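Local coordinates for protein pectate lyase (Bacillus, PDB 3VMV) that probably cleaves polygalacturonate, the pectate of plant cell walls, as a family 1 polysaccharide lyase with a parallel beta-helix fold, at residues G90-I95 / Q108-H113; H183-S188 / L210-D215; S233-R238 / S271-Y276. One frame throughout, in Å; residues are numbered along the deposited sequence.

Interaction 1 (G90-I95 / Q108-H113)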
ATOM      1  N   GLY A  90      -3.736  -8.070 -16.176  1.00 13.99           N
ATOM      2  CA  GLY A  90      -4.192  -8.392 -14.819  1.00 11.89           C
ATOM      3  C   GLY A  90      -4.907  -7.213 -14.229  1.00 11.42           C
ATOM      4  O   GLY A  90      -4.310  -6.446 -13.507  1.00 15.05           O
ATOM      5  N   GLU A  91      -6.191  -7.079 -14.514  1.00 13.90           N
ATOM      6  CA  GLU A  91      -6.912  -5.865 -14.180  1.00 13.17           C
ATOM      7  C   GLU A  91      -8.088  -6.194 -13.264  1.00 12.37           C
ATOM      8  O   GLU A  91      -8.807  -7.159 -13.549  1.00 14.48           O
ATOM      9  CB  GLU A  91      -7.433  -5.193 -15.447  1.00 16.35           C
ATOM     10  CG  GLU A  91      -8.196  -3.917 -15.154  1.00 16.72           C
ATOM     11  CD  GLU A  91      -8.819  -3.279 -16.375  1.00 26.19           C
ATOM     12  OE1 GLU A  91      -8.572  -3.779 -17.498  1.00 29.55           O
ATOM     13  OE2 GLU A  91      -9.571  -2.273 -16.219  1.00 21.06           O
ATOM     14  N   PHE A  92      -8.254  -5.393 -12.197  1.00 11.47           N
ATOM     15  CA  PHE A  92      -9.389  -5.509 -11.275  1.00 12.18           C
ATOM     16  C   PHE A  92     -10.122  -4.184 -11.399  1.00 11.88           C
ATOM     17  O   PHE A  92      -9.641  -3.169 -10.906  1.00 12.00           O
ATOM     18  CB  PHE A  92      -8.902  -5.709  -9.822  1.00 11.68           C
ATOM     19  CG  PHE A  92      -8.208  -7.020  -9.572  1.00 11.26           C
ATOM     20  CD1 PHE A  92      -8.811  -8.004  -8.790  1.00 12.29           C
ATOM     21  CD2 PHE A  92      -6.962  -7.267 -10.116  1.00 13.99           C
ATOM     22  CE1 PHE A  92      -8.185  -9.224  -8.559  1.00 15.57           C
ATOM     23  CE2 PHE A  92      -6.325  -8.519  -9.898  1.00 12.65           C
ATOM     24  CZ  PHE A  92      -6.938  -9.469  -9.106  1.00 14.22           C
ATOM     25  N   ASP A  93     -11.258  -4.194 -12.089  1.00 13.15           N
ATOM     26  CA  ASP A  93     -12.019  -2.984 -12.386  1.00 13.42           C
ATOM     27  C   ASP A  93     -13.243  -2.956 -11.472  1.00 13.26           C
ATOM     28  O   ASP A  93     -14.207  -3.716 -11.657  1.00 15.40           O
ATOM     29  CB  ASP A  93     -12.426  -2.993 -13.858  1.00 15.45           C
ATOM     30  CG  ASP A  93     -13.255  -1.771 -14.238  1.00 19.03           C
ATOM     31  OD1 ASP A  93     -13.474  -0.879 -13.378  1.00 16.77           O
ATOM     32  OD2 ASP A  93     -13.689  -1.714 -15.416  1.00 26.00           O
ATOM     33  N   GLY A  94     -13.155  -2.121 -10.433  1.00 11.74           N
ATOM     34  CA  GLY A  94     -14.296  -1.941  -9.549  1.00 13.55           C
ATOM     35  C   GLY A  94     -14.377  -2.960  -8.450  1.00 15.66           C
ATOM     36  O   GLY A  94     -15.423  -3.018  -7.772  1.00 14.12           O
ATOM     37  N   ILE A  95     -13.326  -3.758  -8.249  1.00 12.63           N
ATOM     38  CA  ILE A  95     -13.350  -4.749  -7.156  1.00 11.08           C
ATOM     39  C   ILE A  95     -11.941  -4.841  -6.632  1.00 13.41           C
ATOM     40  O   ILE A  95     -10.991  -4.877  -7.418  1.00 13.06           O
ATOM     41  CB  ILE A  95     -13.894  -6.153  -7.595  1.00 11.93           C
ATOM     42  CG1 ILE A  95     -14.018  -7.047  -6.365  1.00 10.43           C
ATOM     43  CG2 ILE A  95     -13.050  -6.753  -8.724  1.00 14.93           C
ATOM     44  CD1 ILE A  95     -14.854  -8.328  -6.609  1.00 14.68           C
ATOM     45  N   GLN A 108       1.271  -8.672  -7.294  1.00 10.99           N
ATOM     46  CA  GLN A 108       2.260  -8.086  -8.191  1.00 10.28           C
ATOM     47  C   GLN A 108       1.697  -7.923  -9.584  1.00  9.52           C
ATOM     48  O   GLN A 108       0.982  -8.810 -10.128  1.00 11.22           O
ATOM     49  CB  GLN A 108       3.447  -9.030  -8.203  1.00 11.63           C
ATOM     50  CG  GLN A 108       4.631  -8.518  -8.992  1.00 13.70           C
ATOM     51  CD  GLN A 108       5.844  -9.403  -8.799  1.00 16.49           C
ATOM     52  OE1 GLN A 108       6.941  -8.944  -8.392  1.00 17.27           O
ATOM     53  NE2 GLN A 108       5.676 -10.656  -9.103  1.00 13.50           N
ATOM     54  N   ASN A 109       2.091  -6.835 -10.240  1.00 10.86           N
ATOM     55  CA  ASN A 109       1.760  -6.610 -11.648  1.00 10.10           C
ATOM     56  C   ASN A 109       0.268  -6.627 -11.992  1.00 11.23           C
ATOM     57  O   ASN A 109      -0.127  -7.144 -13.047  1.00 11.50           O
ATOM     58  CB  ASN A 109       2.495  -7.613 -12.558  1.00 11.93           C
ATOM     59  CG  ASN A 109       2.549  -7.159 -14.005  1.00 13.81           C
ATOM     60  OD1 ASN A 109       2.820  -5.979 -14.294  1.00 12.74           O
ATOM     61  ND2 ASN A 109       2.283  -8.097 -14.924  1.00 14.48           N
ATOM     62  N   VAL A 110      -0.550  -6.094 -11.091  1.00 11.03           N
ATOM     63  CA  VAL A 110      -1.973  -5.902 -11.424  1.00 10.28           C
ATOM     64  C   VAL A 110      -2.380  -4.423 -11.349  1.00  8.04           C
ATOM     65  O   VAL A 110      -1.752  -3.619 -10.645  1.00  9.73           O
ATOM     66  CB  VAL A 110      -2.910  -6.749 -10.470  1.00 10.32           C
ATOM     67  CG1 VAL A 110      -2.609  -8.219 -10.609  1.00 13.22           C
ATOM     68  CG2 VAL A 110      -2.743  -6.275  -9.000  1.00 12.44           C
ATOM     69  N   SER A 111      -3.461  -4.069 -12.047  1.00 12.55           N
ATOM     70  CA  SER A 111      -4.038  -2.744 -11.928  1.00 10.60           C
ATOM     71  C   SER A 111      -5.354  -2.902 -11.207  1.00 11.66           C
ATOM     72  O   SER A 111      -6.148  -3.754 -11.607  1.00 14.77           O
ATOM     73  CB  SER A 111      -4.308  -2.136 -13.293  1.00 14.55           C
ATOM     74  OG  SER A 111      -3.078  -2.023 -14.019  1.00 18.99           O
ATOM     75  N   ILE A 112      -5.571  -2.121 -10.158  1.00  9.24           N
ATOM     76  CA  ILE A 112      -6.816  -2.235  -9.381  1.00  8.97           C
ATOM     77  C   ILE A 112      -7.357  -0.844  -9.252  1.00  9.16           C
ATOM     78  O   ILE A 112      -6.653   0.066  -8.730  1.00 12.17           O
ATOM     79  CB  ILE A 112      -6.556  -2.814  -7.966  1.00 10.59           C
ATOM     80  CG1 ILE A 112      -5.806  -4.158  -8.075  1.00 11.97           C
ATOM     81  CG2 ILE A 112      -7.923  -2.981  -7.222  1.00 10.73           C
ATOM     82  CD1 ILE A 112      -5.606  -4.850  -6.727  1.00 12.44           C
ATOM     83  N   HIS A 113      -8.600  -0.630  -9.682  1.00 11.42           N
ATOM     84  CA  HIS A 113      -9.042   0.735  -9.789  1.00 10.54           C
ATOM     85  C   HIS A 113     -10.559   0.907  -9.708  1.00 12.44           C
ATOM     86  O   HIS A 113     -11.331  -0.005  -9.909  1.00 12.93           O
ATOM     87  CB  HIS A 113      -8.507   1.335 -11.108  1.00 12.96           C
ATOM     88  CG  HIS A 113      -9.077   0.676 -12.334  1.00 10.88           C
ATOM     89  ND1 HIS A 113     -10.182   1.172 -12.998  1.00 12.11           N
ATOM     90  CD2 HIS A 113      -8.702  -0.436 -13.014  1.00 13.96           C
ATOM     91  CE1 HIS A 113     -10.464   0.394 -14.031  1.00 16.65           C
ATOM     92  NE2 HIS A 113      -9.585  -0.594 -14.062  1.00 14.04           N
TER
HETATM   93  O   HOH W   1      -1.214  -6.706 -15.557  1.00 16.64           O
HETATM   94  O   HOH W   2      -2.980  -4.276 -15.632  1.00 18.24           O

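Interaction 2 (H183-S188 / L210-D215)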
ATOM      1  N   HIS A 183      -6.311   2.441  11.271  1.00 13.66           N
ATOM      2  CA  HIS A 183      -7.600   3.053  10.908  1.00 16.63           C
ATOM      3  C   HIS A 183      -8.272   3.802  12.056  1.00 16.07           C
ATOM      4  O   HIS A 183      -9.266   4.494  11.846  1.00 16.77           O
ATOM      5  CB  HIS A 183      -8.570   1.962  10.370  1.00 16.93           C
ATOM      6  CG  HIS A 183      -9.162   1.092  11.442  1.00 17.22           C
ATOM      7  ND1 HIS A 183      -8.418   0.224  12.213  1.00 18.03           N
ATOM      8  CD2 HIS A 183     -10.427   1.024  11.932  1.00 24.40           C
ATOM      9  CE1 HIS A 183      -9.194  -0.359  13.112  1.00 21.88           C
ATOM     10  NE2 HIS A 183     -10.419   0.115  12.966  1.00 25.58           N
ATOM     11  N   THR A 184      -7.745   3.638  13.265  1.00 12.77           N
ATOM     12  CA  THR A 184      -8.336   4.243  14.453  1.00 14.97           C
ATOM     13  C   THR A 184      -7.252   4.491  15.497  1.00 15.34           C
ATOM     14  O   THR A 184      -6.187   3.878  15.450  1.00 14.31           O
ATOM     15  CB  THR A 184      -9.439   3.353  15.043  1.00 18.64           C
ATOM     16  OG1 THR A 184     -10.244   4.143  15.932  1.00 19.08           O
ATOM     17  CG2 THR A 184      -8.852   2.158  15.803  1.00 17.27           C
ATOM     18  N   ASP A 185      -7.517   5.412  16.425  1.00 14.56           N
ATOM     19  CA  ASP A 185      -6.546   5.710  17.484  1.00 14.35           C
ATOM     20  C   ASP A 185      -6.613   4.671  18.598  1.00 16.24           C
ATOM     21  O   ASP A 185      -6.982   4.985  19.746  1.00 18.99           O
ATOM     22  CB  ASP A 185      -6.810   7.096  18.051  1.00 13.60           C
ATOM     23  CG  ASP A 185      -6.613   8.206  17.010  1.00 14.42           C
ATOM     24  OD1 ASP A 185      -5.780   8.051  16.071  1.00 14.63           O
ATOM     25  OD2 ASP A 185      -7.293   9.243  17.160  1.00 15.46           O
ATOM     26  N   ASN A 186      -6.281   3.429  18.244  1.00 14.94           N
ATOM     27  CA  ASN A 186      -6.178   2.335  19.213  1.00 17.61           C
ATOM     28  C   ASN A 186      -4.823   1.663  18.991  1.00 16.17           C
ATOM     29  O   ASN A 186      -4.606   0.958  17.964  1.00 15.14           O
ATOM     30  CB  ASN A 186      -7.340   1.364  19.003  1.00 20.92           C
ATOM     31  CG  ASN A 186      -7.323   0.215  19.982  1.00 22.62           C
ATOM     32  OD1 ASN A 186      -6.279  -0.117  20.549  1.00 22.85           O
ATOM     33  ND2 ASN A 186      -8.498  -0.370  20.228  1.00 25.67           N
ATOM     34  N   ALA A 187      -3.889   1.948  19.893  1.00 16.11           N
ATOM     35  CA  ALA A 187      -2.540   1.428  19.737  1.00 15.51           C
ATOM     36  C   ALA A 187      -2.536  -0.084  19.637  1.00 17.38           C
ATOM     37  O   ALA A 187      -1.696  -0.642  18.949  1.00 17.59           O
ATOM     38  CB  ALA A 187      -1.684   1.852  20.910  1.00 16.71           C
ATOM     39  N   SER A 188      -3.455  -0.754  20.327  1.00 17.63           N
ATOM     40  CA  SER A 188      -3.426  -2.216  20.341  1.00 18.51           C
ATOM     41  C   SER A 188      -3.842  -2.849  19.021  1.00 17.01           C
ATOM     42  O   SER A 188      -3.675  -4.061  18.851  1.00 17.95           O
ATOM     43  CB  SER A 188      -4.306  -2.753  21.481  1.00 20.46           C
ATOM     44  OG  SER A 188      -5.667  -2.662  21.124  1.00 23.50           O
ATOM     45  N   LEU A 210      -1.460   8.140   5.623  1.00 10.66           N
ATOM     46  CA  LEU A 210      -1.912   8.488   6.966  1.00  9.47           C
ATOM     47  C   LEU A 210      -1.350   7.396   7.877  1.00  9.27           C
ATOM     48  O   LEU A 210      -1.686   6.222   7.698  1.00 12.34           O
ATOM     49  CB  LEU A 210      -3.449   8.523   7.035  1.00 10.94           C
ATOM     50  CG  LEU A 210      -4.090   9.052   8.313  1.00 12.67           C
ATOM     51  CD1 LEU A 210      -5.600   9.167   8.078  1.00 14.78           C
ATOM     52  CD2 LEU A 210      -3.806   8.164   9.561  1.00 14.23           C
ATOM     53  N   ILE A 211      -0.424   7.767   8.774  1.00  8.74           N
ATOM     54  CA  ILE A 211       0.228   6.757   9.607  1.00 11.24           C
ATOM     55  C   ILE A 211      -0.126   6.994  11.052  1.00 10.01           C
ATOM     56  O   ILE A 211       0.212   8.034  11.605  1.00 11.17           O
ATOM     57  CB  ILE A 211       1.789   6.780   9.461  1.00 11.94           C
ATOM     58  CG1 ILE A 211       2.211   6.712   7.997  1.00 12.37           C
ATOM     59  CG2 ILE A 211       2.426   5.601  10.243  1.00 11.56           C
ATOM     60  CD1 ILE A 211       3.687   7.050   7.810  1.00 12.51           C
ATOM     61  N   ARG A 212      -0.755   6.000  11.687  1.00 11.07           N
ATOM     62  CA  ARG A 212      -0.956   5.992  13.134  1.00 11.59           C
ATOM     63  C   ARG A 212      -0.045   4.960  13.780  1.00 11.20           C
ATOM     64  O   ARG A 212      -0.065   3.805  13.363  1.00 11.53           O
ATOM     65  CB  ARG A 212      -2.402   5.668  13.532  1.00 10.98           C
ATOM     66  CG  ARG A 212      -3.412   6.743  13.168  1.00 11.77           C
ATOM     67  CD  ARG A 212      -4.802   6.181  13.479  1.00 12.72           C
ATOM     68  NE  ARG A 212      -5.886   7.172  13.419  1.00 14.06           N
ATOM     69  CZ  ARG A 212      -6.691   7.313  12.360  1.00 14.69           C
ATOM     70  NH1 ARG A 212      -6.522   6.575  11.260  1.00 14.31           N
ATOM     71  NH2 ARG A 212      -7.662   8.217  12.412  1.00 15.86           N
ATOM     72  N   TYR A 213       0.727   5.381  14.795  1.00 12.91           N
ATOM     73  CA  TYR A 213       1.533   4.475  15.674  1.00 12.60           C
ATOM     74  C   TYR A 213       2.724   3.768  15.053  1.00 13.00           C
ATOM     75  O   TYR A 213       3.754   3.563  15.734  1.00 14.00           O
ATOM     76  CB  TYR A 213       0.682   3.348  16.357  1.00 15.00           C
ATOM     77  CG  TYR A 213      -0.530   3.850  17.102  1.00 14.43           C
ATOM     78  CD1 TYR A 213      -0.396   4.477  18.349  1.00 14.25           C
ATOM     79  CD2 TYR A 213      -1.790   3.742  16.540  1.00 14.39           C
ATOM     80  CE1 TYR A 213      -1.516   4.982  19.034  1.00 14.62           C
ATOM     81  CE2 TYR A 213      -2.903   4.236  17.214  1.00 16.01           C
ATOM     82  CZ  TYR A 213      -2.748   4.848  18.453  1.00 15.40           C
ATOM     83  OH  TYR A 213      -3.837   5.352  19.113  1.00 16.86           O
ATOM     84  N   ALA A 214       2.577   3.365  13.789  1.00 10.51           N
ATOM     85  CA  ALA A 214       3.551   2.443  13.163  1.00 12.84           C
ATOM     86  C   ALA A 214       4.934   3.045  12.895  1.00 11.11           C
ATOM     87  O   ALA A 214       5.058   4.252  12.705  1.00 12.37           O
ATOM     88  CB  ALA A 214       2.996   1.946  11.869  1.00 10.65           C
ATOM     89  N   ASP A 215       5.944   2.163  12.903  1.00 10.91           N
ATOM     90  CA  ASP A 215       7.252   2.474  12.308  1.00 10.47           C
ATOM     91  C   ASP A 215       7.219   2.143  10.812  1.00 11.68           C
ATOM     92  O   ASP A 215       6.833   1.017  10.379  1.00 10.84           O
ATOM     93  CB  ASP A 215       8.337   1.647  12.993  1.00 11.70           C
ATOM     94  CG  ASP A 215       8.587   2.087  14.452  1.00 14.31           C
ATOM     95  OD1 ASP A 215       8.238   3.222  14.795  1.00 14.51           O
ATOM     96  OD2 ASP A 215       9.098   1.259  15.247  1.00 20.14           O
TER
HETATM   97  O   HOH W   3      -8.156  10.069  14.653  1.00 18.21           O

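Interaction 3 (S233-R238 / S271-Y276). With SO4 (sulfate ion), chain C.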
ATOM      1  N   SER A 233       2.003  11.846  10.003  1.00 10.25           N
ATOM      2  CA  SER A 233       2.484  10.988  11.065  1.00  9.78           C
ATOM      3  C   SER A 233       1.817  11.345  12.380  1.00  9.89           C
ATOM      4  O   SER A 233       1.970  12.480  12.872  1.00 12.58           O
ATOM      5  CB  SER A 233       4.015  11.144  11.171  1.00 11.68           C
ATOM      6  OG  SER A 233       4.570  10.219  12.095  1.00 11.38           O
ATOM      7  N   ARG A 234       1.092  10.365  12.945  1.00 10.47           N
ATOM      8  CA  ARG A 234       0.181  10.588  14.066  1.00 12.12           C
ATOM      9  C   ARG A 234       0.452   9.636  15.212  1.00 10.97           C
ATOM     10  O   ARG A 234       0.899   8.506  14.987  1.00 11.92           O
ATOM     11  CB  ARG A 234      -1.277  10.370  13.575  1.00 11.93           C
ATOM     12  CG  ARG A 234      -1.749  11.518  12.666  1.00 15.46           C
ATOM     13  CD  ARG A 234      -2.840  11.117  11.697  1.00 17.98           C
ATOM     14  NE  ARG A 234      -4.140  11.056  12.360  1.00 15.68           N
ATOM     15  CZ  ARG A 234      -5.278  11.340  11.746  1.00 15.11           C
ATOM     16  NH1 ARG A 234      -6.409  11.255  12.432  1.00 13.30           N
ATOM     17  NH2 ARG A 234      -5.288  11.731  10.456  1.00 14.85           N
ATOM     18  N   VAL A 235       0.099  10.074  16.426  1.00 11.85           N
ATOM     19  CA  VAL A 235       0.107   9.232  17.652  1.00 13.88           C
ATOM     20  C   VAL A 235       1.308   8.313  17.743  1.00 13.12           C
ATOM     21  O   VAL A 235       1.207   7.084  17.855  1.00 14.60           O
ATOM     22  CB  VAL A 235      -1.215   8.428  17.926  1.00 14.81           C
ATOM     23  CG1 VAL A 235      -2.295   9.374  18.435  1.00 21.27           C
ATOM     24  CG2 VAL A 235      -1.704   7.657  16.728  1.00 12.81           C
ATOM     25  N   GLY A 236       2.477   8.945  17.698  1.00 15.20           N
ATOM     26  CA  GLY A 236       3.703   8.214  17.992  1.00 14.30           C
ATOM     27  C   GLY A 236       4.260   7.385  16.846  1.00 17.10           C
ATOM     28  O   GLY A 236       5.237   6.657  17.052  1.00 15.24           O
ATOM     29  N   ALA A 237       3.667   7.487  15.660  1.00 12.47           N
ATOM     30  CA  ALA A 237       4.302   6.900  14.473  1.00 11.29           C
ATOM     31  C   ALA A 237       5.724   7.420  14.330  1.00 11.52           C
ATOM     32  O   ALA A 237       6.026   8.508  14.761  1.00 12.44           O
ATOM     33  CB  ALA A 237       3.531   7.260  13.216  1.00 11.19           C
ATOM     34  N   ARG A 238       6.610   6.606  13.752  1.00 11.54           N
ATOM     35  CA  ARG A 238       7.961   7.081  13.400  1.00 11.66           C
ATOM     36  C   ARG A 238       8.205   6.768  11.950  1.00 10.99           C
ATOM     37  O   ARG A 238       8.152   5.578  11.569  1.00 11.74           O
ATOM     38  CB  ARG A 238       9.021   6.358  14.233  1.00 12.64           C
ATOM     39  CG  ARG A 238       8.862   6.699  15.721  1.00 13.41           C
ATOM     40  CD  ARG A 238       9.994   6.127  16.557  1.00 13.61           C
ATOM     41  NE  ARG A 238      10.078   4.677  16.404  1.00 13.22           N
ATOM     42  CZ  ARG A 238      10.972   3.956  17.072  1.00 16.01           C
ATOM     43  NH1 ARG A 238      11.048   2.662  16.913  1.00 17.55           N
ATOM     44  NH2 ARG A 238      11.838   4.571  17.872  1.00 20.48           N
ATOM     45  N   SER A 271      -6.351  12.862  15.450  1.00 16.77           N
ATOM     46  CA  SER A 271      -5.634  12.098  16.508  1.00 16.19           C
ATOM     47  C   SER A 271      -5.181  13.037  17.638  1.00 16.94           C
ATOM     48  O   SER A 271      -5.022  14.231  17.439  1.00 17.26           O
ATOM     49  CB  SER A 271      -4.435  11.292  15.968  1.00 15.09           C
ATOM     50  OG  SER A 271      -4.817  10.315  14.999  1.00 14.05           O
ATOM     51  N   PRO A 272      -4.994  12.474  18.832  1.00 15.00           N
ATOM     52  CA  PRO A 272      -4.761  13.373  19.963  1.00 16.69           C
ATOM     53  C   PRO A 272      -3.337  13.895  20.065  1.00 16.06           C
ATOM     54  O   PRO A 272      -3.113  14.884  20.779  1.00 17.82           O
ATOM     55  CB  PRO A 272      -5.123  12.519  21.188  1.00 20.00           C
ATOM     56  CG  PRO A 272      -5.175  11.112  20.713  1.00 21.97           C
ATOM     57  CD  PRO A 272      -5.473  11.142  19.230  1.00 16.58           C
ATOM     58  N   SER A 273      -2.387  13.278  19.356  1.00 16.58           N
ATOM     59  CA  SER A 273      -1.005  13.763  19.430  1.00 16.56           C
ATOM     60  C   SER A 273      -0.268  13.433  18.140  1.00 15.27           C
ATOM     61  O   SER A 273      -0.746  12.638  17.329  1.00 13.63           O
ATOM     62  CB  SER A 273      -0.280  13.116  20.608  1.00 17.21           C
ATOM     63  OG  SER A 273      -0.256  11.710  20.479  1.00 20.08           O
ATOM     64  N   THR A 274       0.900  14.051  17.997  1.00 14.87           N
ATOM     65  CA  THR A 274       1.734  13.921  16.814  1.00 14.99           C
ATOM     66  C   THR A 274       2.471  12.591  16.729  1.00 12.89           C
ATOM     67  O   THR A 274       2.720  11.920  17.724  1.00 13.26           O
ATOM     68  CB  THR A 274       2.755  15.068  16.808  1.00 14.37           C
ATOM     69  OG1 THR A 274       3.397  15.186  15.530  1.00 13.32           O
ATOM     70  CG2 THR A 274       3.828  14.867  17.907  1.00 13.85           C
ATOM     71  N   GLY A 275       2.873  12.266  15.501  1.00 11.24           N
ATOM     72  CA  GLY A 275       3.910  11.257  15.279  1.00 10.80           C
ATOM     73  C   GLY A 275       5.223  11.990  15.038  1.00 10.54           C
ATOM     74  O   GLY A 275       5.353  13.192  15.290  1.00 12.92           O
ATOM     75  N   TYR A 276       6.211  11.229  14.573  1.00 12.39           N
ATOM     76  CA  TYR A 276       7.562  11.741  14.393  1.00 14.13           C
ATOM     77  C   TYR A 276       8.063  11.429  12.982  1.00 11.59           C
ATOM     78  O   TYR A 276       7.518  10.537  12.283  1.00 10.91           O
ATOM     79  CB  TYR A 276       8.492  11.050  15.383  1.00 11.96           C
ATOM     80  CG  TYR A 276       8.164  11.241  16.837  1.00 12.13           C
ATOM     81  CD1 TYR A 276       8.726  12.283  17.560  1.00 15.54           C
ATOM     82  CD2 TYR A 276       7.298  10.371  17.475  1.00 15.22           C
ATOM     83  CE1 TYR A 276       8.445  12.429  18.903  1.00 18.45           C
ATOM     84  CE2 TYR A 276       7.001  10.517  18.801  1.00 17.68           C
ATOM     85  CZ  TYR A 276       7.576  11.554  19.505  1.00 17.51           C
ATOM     86  OH  TYR A 276       7.309  11.723  20.858  1.00 21.53           O
TER
HETATM   87  S   SO4 C 402      -8.835  11.544   9.318  1.00 29.14           S
HETATM   88  O1  SO4 C 402      -8.718  11.158  10.745  1.00 32.29           O
HETATM   89  O2  SO4 C 402      -9.095  10.340   8.524  1.00 30.11           O
HETATM   90  O3  SO4 C 402      -9.922  12.512   9.169  1.00 39.49           O
HETATM   91  O4  SO4 C 402      -7.574  12.137   8.836  1.00 20.97           O

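Interaction 1 (G90-I95 / Q108-H113)
His-113 and Glu-91 are brought together by contrasting first torsions. In His-113, CG sits between the backbone N and the carbonyl carbon (chi1 65°). In Glu-91, CG lies anti to the backbone N (chi1 -180°), and the chain runs on extended. The two side chains leave the same face of the sheet and cross obliquely. His-113 NE2 donates to Glu-91 OE2 over 2.7 Å in a nearly straight bond. The oxygen is close to the imidazole plane. The ring meets it on the anti side, a little out of the carboxylate plane. Asp-93 CA lies over one face of the ring in a CH-pi contact, 4.1 Å from the His-113 ring centroid. Separately, Asp-93 OD1 comes to 3.3 Å from His-113 CE1. Beyond the segments, the same ring stacks with Tyr-140.

On the other face, Phe-92 and Ile-112 lie side by side, with Phe-92 CB 3.9 Å from Ile-112 CG1. The edge of the Phe-92 ring meets Val-110, CE2 to CG1 at 3.8 Å. Both Phe-92 and Ile-112 also pack on Ile-97. Strands 91-93 and 111-113 are parallel neighbours in successive turns of the beta-helix. Ser-111 N bonds to Gly-90 O, Phe-92 N to Ser-111 O, His-113 N to Phe-92 O and Gly-94 N to His-113 O. Phe-92 and Ile-112 line an apolar face, Glu-91, Asp-93, Ser-111 and His-113 a polar one. The carboxylates of Glu-91 and Asp-93 may polarise the imidazole and could favour its protonated form.

Interaction 2 (H183-S188 / L210-D215)
Tyr-213 and Arg-212, neighbours in the chain, point their side chains toward loop 183-188 and meet different parts of it. Tyr-213 lays one ring face against Ala-187. The CA of Ala-187 stands over the ring centre in a CH-pi contact, 3.6 Å from the centroid of the Tyr-213 ring. Ala-187 CB covers the same face, 3.7 Å from Tyr-213 CE1. Thr-184 O lies at the ring's edge, near its plane. The hydroxyl end reaches the Asp-185 to Asn-186 peptide, but the angles of Tyr-213 OH to Asp-185 O and Asn-186 N are too poor for hydrogen bonds.

Arg-212 ends strand 210-212, whose neighbours in the parallel beta-helix are strands 177-181 and 231-234. The loop and the turn after the strand therefore meet at the C-terminal ends of neighbouring strands in consecutive turns of the beta-helix.

Arg-212 is extended from CG to NE (chi2 173°, chi3 169°). Its NE donates to Asp-185 OD1 at 2.8 Å, forming a salt bridge. The oxygen lies near the guanidinium plane, whereas NE approaches from above the carboxylate plane, 44° out of it. Asp-185 is the centre of an inverse gamma turn, and its OD1 also accepts from Ser-271 OG. Water 3 makes a second link, donating to Asp-185 OD2 and accepting from Arg-212 NH2. Thr-184 N sits over one face of the guanidinium, offset toward the rim. Arg-212 NH1 donates to Gly-182 O, and NH2 makes a weak, long ion pair with a sulfate.

Interaction 3 (S233-R238 / S271-Y276)
A type I' beta turn, Arg-234 to Ala-237, begins at the last residue of strand 231-234 of the parallel beta-helix and is wrapped by residues 271-276 from the next turn. Backbone bonds tie the two together. Gly-275 N donates to Ser-233 O, Val-235 N to Ser-273 O at 2.8 Å, and Gly-236 N to Thr-274 O at 3.0 Å. Tyr-276 N then reaches Ala-237 O at 2.7 Å. Gly-275 fits closely here: a CB would clash with Ser-233 OG and Arg-234 N.

Arg-234 is bent at chi3 (78°), which places NE 2.8 Å from Ser-271 OG. Its NH1 donates to the same oxygen, so two nitrogens grip one atom side-on, in the guanidinium plane. Asp-185 is a second partner of this OG. Arg-234 NH2 donates to sulfate O4 near the guanidinium plane, and NH1 to O1. The ion probably came from the crystallisation liquor. Val-235 CG1 packs on Pro-272 CD at 3.7 Å. Ser-233 OG donates to Tyr-276 O across 3.0 Å, approaching from above the carbonyl plane, 35° out of it.

In the fold
From the N terminus, the contacts close one after another; none encloses or crosses another. Interaction 1 comes first, joining strands 91-93 and 111-113 and closing a chain segment of 12 intervening residues, mostly strand. Interaction 2 follows, bringing the loop after strand 177-181 onto the end of strand 210-212. Interaction 3 closes the longest loop, between strand 231-234 and the residues before strand 276-280. Interaction 1 lies on the opposite side of the chain's centre from interactions 2 and 3, its nearest atoms about 17 Å from those of interaction 2. Interactions 2 and 3 touch, their centres 8 Å apart. Their strands 210-212 and 231-234 are neighbours, so successive turns of the beta-helix are joined there.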